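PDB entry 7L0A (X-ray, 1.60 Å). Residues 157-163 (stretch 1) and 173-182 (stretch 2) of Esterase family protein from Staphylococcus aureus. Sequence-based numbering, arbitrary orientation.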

ATOM      1  N   GLU B 157      -7.880  13.705  30.150  1.00 20.48           N
ATOM      2  CA  GLU B 157      -8.129  14.971  30.794  1.00 24.16           C
ATOM      3  C   GLU B 157      -7.289  16.069  30.177  1.00 20.36           C
ATOM      4  O   GLU B 157      -6.151  15.869  29.781  1.00 20.78           O
ATOM      5  CB  GLU B 157      -7.789  14.943  32.298  1.00 24.08           C
ATOM      6  CG  GLU B 157      -8.287  13.746  33.039  1.00 42.38           C
ATOM      7  CD  GLU B 157      -8.392  14.014  34.517  1.00 49.97           C
ATOM      8  OE1 GLU B 157      -8.104  15.159  34.935  1.00 59.67           O
ATOM      9  OE2 GLU B 157      -8.768  13.088  35.268  1.00 52.94           O
ATOM     10  N   ALA B 158      -7.847  17.280  30.215  1.00 18.14           N
ATOM     11  CA  ALA B 158      -7.156  18.423  29.634  1.00 21.29           C
ATOM     12  C   ALA B 158      -5.798  18.673  30.285  1.00 19.53           C
ATOM     13  O   ALA B 158      -4.830  19.047  29.606  1.00 26.72           O
ATOM     14  CB  ALA B 158      -8.050  19.659  29.778  1.00 22.74           C
ATOM     15  N   GLN B 159      -5.705  18.518  31.603  1.00 22.43           N
ATOM     16  CA  GLN B 159      -4.420  18.863  32.184  1.00 30.72           C
ATOM     17  C   GLN B 159      -3.333  17.876  31.774  1.00 33.05           C
ATOM     18  O   GLN B 159      -2.150  18.239  31.746  1.00 34.43           O
ATOM     19  CB  GLN B 159      -4.457  18.941  33.702  1.00 46.65           C
ATOM     20  CG  GLN B 159      -3.249  19.753  34.179  1.00 55.73           C
ATOM     21  CD  GLN B 159      -2.913  19.548  35.631  1.00 63.28           C
ATOM     22  OE1 GLN B 159      -3.745  19.083  36.414  1.00 52.14           O
ATOM     23  NE2 GLN B 159      -1.682  19.892  36.008  1.00 65.43           N
ATOM     24  N   ASN B 160      -3.710  16.646  31.409  1.00 23.24           N
ATOM     25  CA  ASN B 160      -2.704  15.710  30.921  1.00 24.18           C
ATOM     26  C   ASN B 160      -1.922  16.293  29.747  1.00 27.42           C
ATOM     27  O   ASN B 160      -0.778  15.884  29.490  1.00 25.18           O
ATOM     28  CB  ASN B 160      -3.319  14.396  30.435  1.00 24.51           C
ATOM     29  CG  ASN B 160      -4.001  13.604  31.507  1.00 23.27           C
ATOM     30  OD1 ASN B 160      -4.852  12.769  31.186  1.00 24.67           O
ATOM     31  ND2 ASN B 160      -3.600  13.788  32.760  1.00 26.18           N
ATOM     32  N   LEU B 161      -2.550  17.201  28.984  1.00 25.75           N
ATOM     33  CA  LEU B 161      -1.978  17.645  27.721  1.00 22.75           C
ATOM     34  C   LEU B 161      -0.683  18.403  27.934  1.00 28.03           C
ATOM     35  O   LEU B 161       0.186  18.417  27.060  1.00 25.83           O
ATOM     36  CB  LEU B 161      -2.969  18.541  26.971  1.00 26.45           C
ATOM     37  CG  LEU B 161      -4.258  17.904  26.478  1.00 26.21           C
ATOM     38  CD1 LEU B 161      -5.249  18.989  26.071  1.00 32.77           C
ATOM     39  CD2 LEU B 161      -3.995  16.993  25.297  1.00 21.70           C
ATOM     40  N   MET B 162      -0.544  19.066  29.068  1.00 25.91           N
ATOM     41  CA  MET B 162       0.654  19.846  29.327  1.00 32.23           C
ATOM     42  C   MET B 162       1.839  18.992  29.740  1.00 28.16           C
ATOM     43  O   MET B 162       2.956  19.511  29.792  1.00 40.16           O
ATOM     44  CB  MET B 162       0.331  20.893  30.399  1.00 36.09           C
ATOM     45  CG  MET B 162      -0.847  21.770  30.010  1.00 37.39           C
ATOM     46  SD  MET B 162      -0.386  22.883  28.675  1.00 41.09           S
ATOM     47  CE  MET B 162       0.654  24.020  29.613  1.00 45.47           C
ATOM     48  N   ASP B 163       1.634  17.709  30.016  1.00 34.98           N
ATOM     49  CA  ASP B 163       2.702  16.823  30.451  1.00 38.13           C
ATOM     50  C   ASP B 163       3.360  16.079  29.302  1.00 31.97           C
ATOM     51  O   ASP B 163       4.264  15.275  29.540  1.00 36.64           O
ATOM     52  CB  ASP B 163       2.170  15.786  31.451  1.00 49.77           C
ATOM     53  CG  ASP B 163       1.886  16.378  32.815  1.00 72.66           C
ATOM     54  OD1 ASP B 163       2.098  17.598  32.992  1.00 79.13           O
ATOM     55  OD2 ASP B 163       1.448  15.626  33.711  1.00 78.52           O
TER
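Stretch 2 (173-182) AIIGNLSSVK

The contact between the two stretches is apolar at its centre, and no hydrogen bond crosses it. Leu 161 and Ile 174 point toward each other along their CA-to-CB bonds, and CB of Leu 161 lies 4.0 Å from CG2 of Ile 174, a van der Waals distance between two buried side chains. The same methyl also receives Met 162, whose SD is 4.0 Å from CG2 of Ile 174, so that one branch of the isoleucine touches two consecutive residues of stretch 1. Towards the other end, Ala 158 and Val 181 also face each other: CB of Ala 158 is 3.8 Å from CG1 of Val 181, and their CA atoms are 6.4 Å apart, closer than the 7.4 Å between CA of Leu 161 and CA of Ile 174. The looser approach of Leu 161 CD1 to Val 181 CG2, 4.4 Å, links these two pairs.

The register gives the direction: Ala 158 pairs with Val 181 and Met 162 with Ile 175, so the chains run in opposite senses. Stretch 2 enters as helix at Ala 173 and is loop or turn by Val 181; residues 158-162 have helical phi/psi without the regular bonds, and no crossing angle is assigned.

Further out, Met 162 leaves its backbone sideways, but three m rotamers bring its end nearer, with CE 3.6 Å from CG1 of Ile 175; closer to the backbone, CG of Met 162 lies 3.8 Å from CD2 of Leu 178. The other methyl of Leu 178, CD1, is 3.7 Å from the backbone O of Ala 158; that oxygen accepts its hydrogen bond from N of Leu 161 at 3.0 Å.

Beyond the contact the polar groups turn to other partners: ND2 of Asn 177 donates to O of Ala 173 at 2.9 Å, N of Glu 157 makes a weak bond to OD1 of Asn 160 at 3.3 Å, and ND2 of Asn 160 bonds elsewhere in the structure.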

ATOM      1  N   ALA B 173       0.343  26.014  20.592  1.00 20.54           N
ATOM      2  CA  ALA B 173      -1.093  25.932  20.343  1.00 21.63           C
ATOM      3  C   ALA B 173      -1.819  25.271  21.505  1.00 20.19           C
ATOM      4  O   ALA B 173      -2.942  25.683  21.855  1.00 23.16           O
ATOM      5  CB  ALA B 173      -1.371  25.179  19.040  1.00 23.47           C
ATOM      6  N   ILE B 174      -1.201  24.258  22.121  1.00 20.56           N
ATOM      7  CA  ILE B 174      -1.802  23.597  23.280  1.00 20.39           C
ATOM      8  C   ILE B 174      -1.920  24.582  24.446  1.00 22.22           C
ATOM      9  O   ILE B 174      -2.991  24.722  25.046  1.00 24.52           O
ATOM     10  CB  ILE B 174      -0.985  22.350  23.675  1.00 22.57           C
ATOM     11  CG1 ILE B 174      -1.029  21.263  22.595  1.00 26.42           C
ATOM     12  CG2 ILE B 174      -1.485  21.754  25.011  1.00 25.63           C
ATOM     13  CD1 ILE B 174      -2.423  20.766  22.249  1.00 24.73           C
ATOM     14  N   ILE B 175      -0.829  25.286  24.782  1.00 19.70           N
ATOM     15  CA  ILE B 175      -0.888  26.266  25.867  1.00 19.07           C
ATOM     16  C   ILE B 175      -1.949  27.312  25.560  1.00 23.17           C
ATOM     17  O   ILE B 175      -2.739  27.705  26.433  1.00 24.82           O
ATOM     18  CB  ILE B 175       0.484  26.930  26.077  1.00 22.57           C
ATOM     19  CG1 ILE B 175       1.505  25.946  26.634  1.00 36.11           C
ATOM     20  CG2 ILE B 175       0.365  28.067  27.096  1.00 31.76           C
ATOM     21  CD1 ILE B 175       2.946  26.447  26.596  1.00 52.68           C
ATOM     22  N   GLY B 176      -1.973  27.795  24.311  1.00 25.59           N
ATOM     23  CA  GLY B 176      -2.827  28.921  23.954  1.00 25.85           C
ATOM     24  C   GLY B 176      -4.307  28.604  23.912  1.00 24.62           C
ATOM     25  O   GLY B 176      -5.133  29.522  24.012  1.00 30.45           O
ATOM     26  N   ASN B 177      -4.656  27.335  23.814  1.00 25.80           N
ATOM     27  CA  ASN B 177      -6.044  26.906  23.744  1.00 30.49           C
ATOM     28  C   ASN B 177      -6.446  26.038  24.920  1.00 33.48           C
ATOM     29  O   ASN B 177      -7.582  25.545  24.949  1.00 27.66           O
ATOM     30  CB  ASN B 177      -6.284  26.159  22.424  1.00 42.10           C
ATOM     31  CG  ASN B 177      -6.212  27.083  21.225  1.00 47.32           C
ATOM     32  OD1 ASN B 177      -7.121  27.871  20.997  1.00 42.43           O
ATOM     33  ND2 ASN B 177      -5.122  27.011  20.473  1.00 44.39           N
ATOM     34  N   LEU B 178      -5.560  25.862  25.901  1.00 21.62           N
ATOM     35  CA  LEU B 178      -5.872  25.053  27.071  1.00 20.82           C
ATOM     36  C   LEU B 178      -7.129  25.556  27.770  1.00 26.43           C
ATOM     37  O   LEU B 178      -7.935  24.764  28.266  1.00 24.94           O
ATOM     38  CB  LEU B 178      -4.684  25.052  28.045  1.00 24.09           C
ATOM     39  CG  LEU B 178      -4.816  24.092  29.232  1.00 21.85           C
ATOM     40  CD1 LEU B 178      -4.837  22.623  28.740  1.00 25.91           C
ATOM     41  CD2 LEU B 178      -3.720  24.312  30.255  1.00 24.71           C
ATOM     42  N   SER B 179      -7.302  26.876  27.839  1.00 25.29           N
ATOM     43  CA  SER B 179      -8.473  27.414  28.528  1.00 28.18           C
ATOM     44  C   SER B 179      -9.770  27.171  27.761  1.00 33.79           C
ATOM     45  O   SER B 179     -10.839  27.553  28.266  1.00 35.58           O
ATOM     46  CB  SER B 179      -8.276  28.908  28.787  1.00 27.14           C
ATOM     47  OG  SER B 179      -8.397  29.651  27.596  1.00 30.45           O
ATOM     48  N   SER B 180      -9.702  26.564  26.585  1.00 29.04           N
ATOM     49  CA  SER B 180     -10.867  26.295  25.752  1.00 31.14           C
ATOM     50  C   SER B 180     -11.181  24.811  25.603  1.00 33.08           C
ATOM     51  O   SER B 180     -12.034  24.457  24.782  1.00 35.87           O
ATOM     52  CB  SER B 180     -10.675  26.868  24.340  1.00 31.59           C
ATOM     53  OG  SER B 180     -10.455  28.262  24.348  1.00 44.39           O
ATOM     54  N   VAL B 181     -10.485  23.929  26.325  1.00 28.56           N
ATOM     55  CA  VAL B 181     -10.688  22.500  26.122  1.00 21.62           C
ATOM     56  C   VAL B 181     -11.888  21.989  26.910  1.00 27.39           C
ATOM     57  O   VAL B 181     -12.761  21.299  26.368  1.00 23.26           O
ATOM     58  CB  VAL B 181      -9.415  21.710  26.483  1.00 25.50           C
ATOM     59  CG1 VAL B 181      -9.669  20.191  26.429  1.00 28.02           C
ATOM     60  CG2 VAL B 181      -8.299  22.090  25.549  1.00 26.48           C
ATOM     61  N   LYS B 182     -11.922  22.256  28.210  1.00 26.72           N
ATOM     62  CA  LYS B 182     -12.954  21.667  29.053  1.00 21.23           C
ATOM     63  C   LYS B 182     -14.346  22.051  28.558  1.00 19.75           C
ATOM     64  O   LYS B 182     -14.610  23.202  28.196  1.00 28.24           O
ATOM     65  CB  LYS B 182     -12.767  22.134  30.495  1.00 26.75           C
ATOM     66  CG  LYS B 182     -13.679  21.461  31.505  1.00 30.68           C
ATOM     67  CD  LYS B 182     -13.432  21.990  32.917  1.00 34.45           C
ATOM     68  CE  LYS B 182     -14.487  21.501  33.896  1.00 39.40           C
ATOM     69  NZ  LYS B 182     -14.478  20.016  34.030  1.00 65.41           N
TER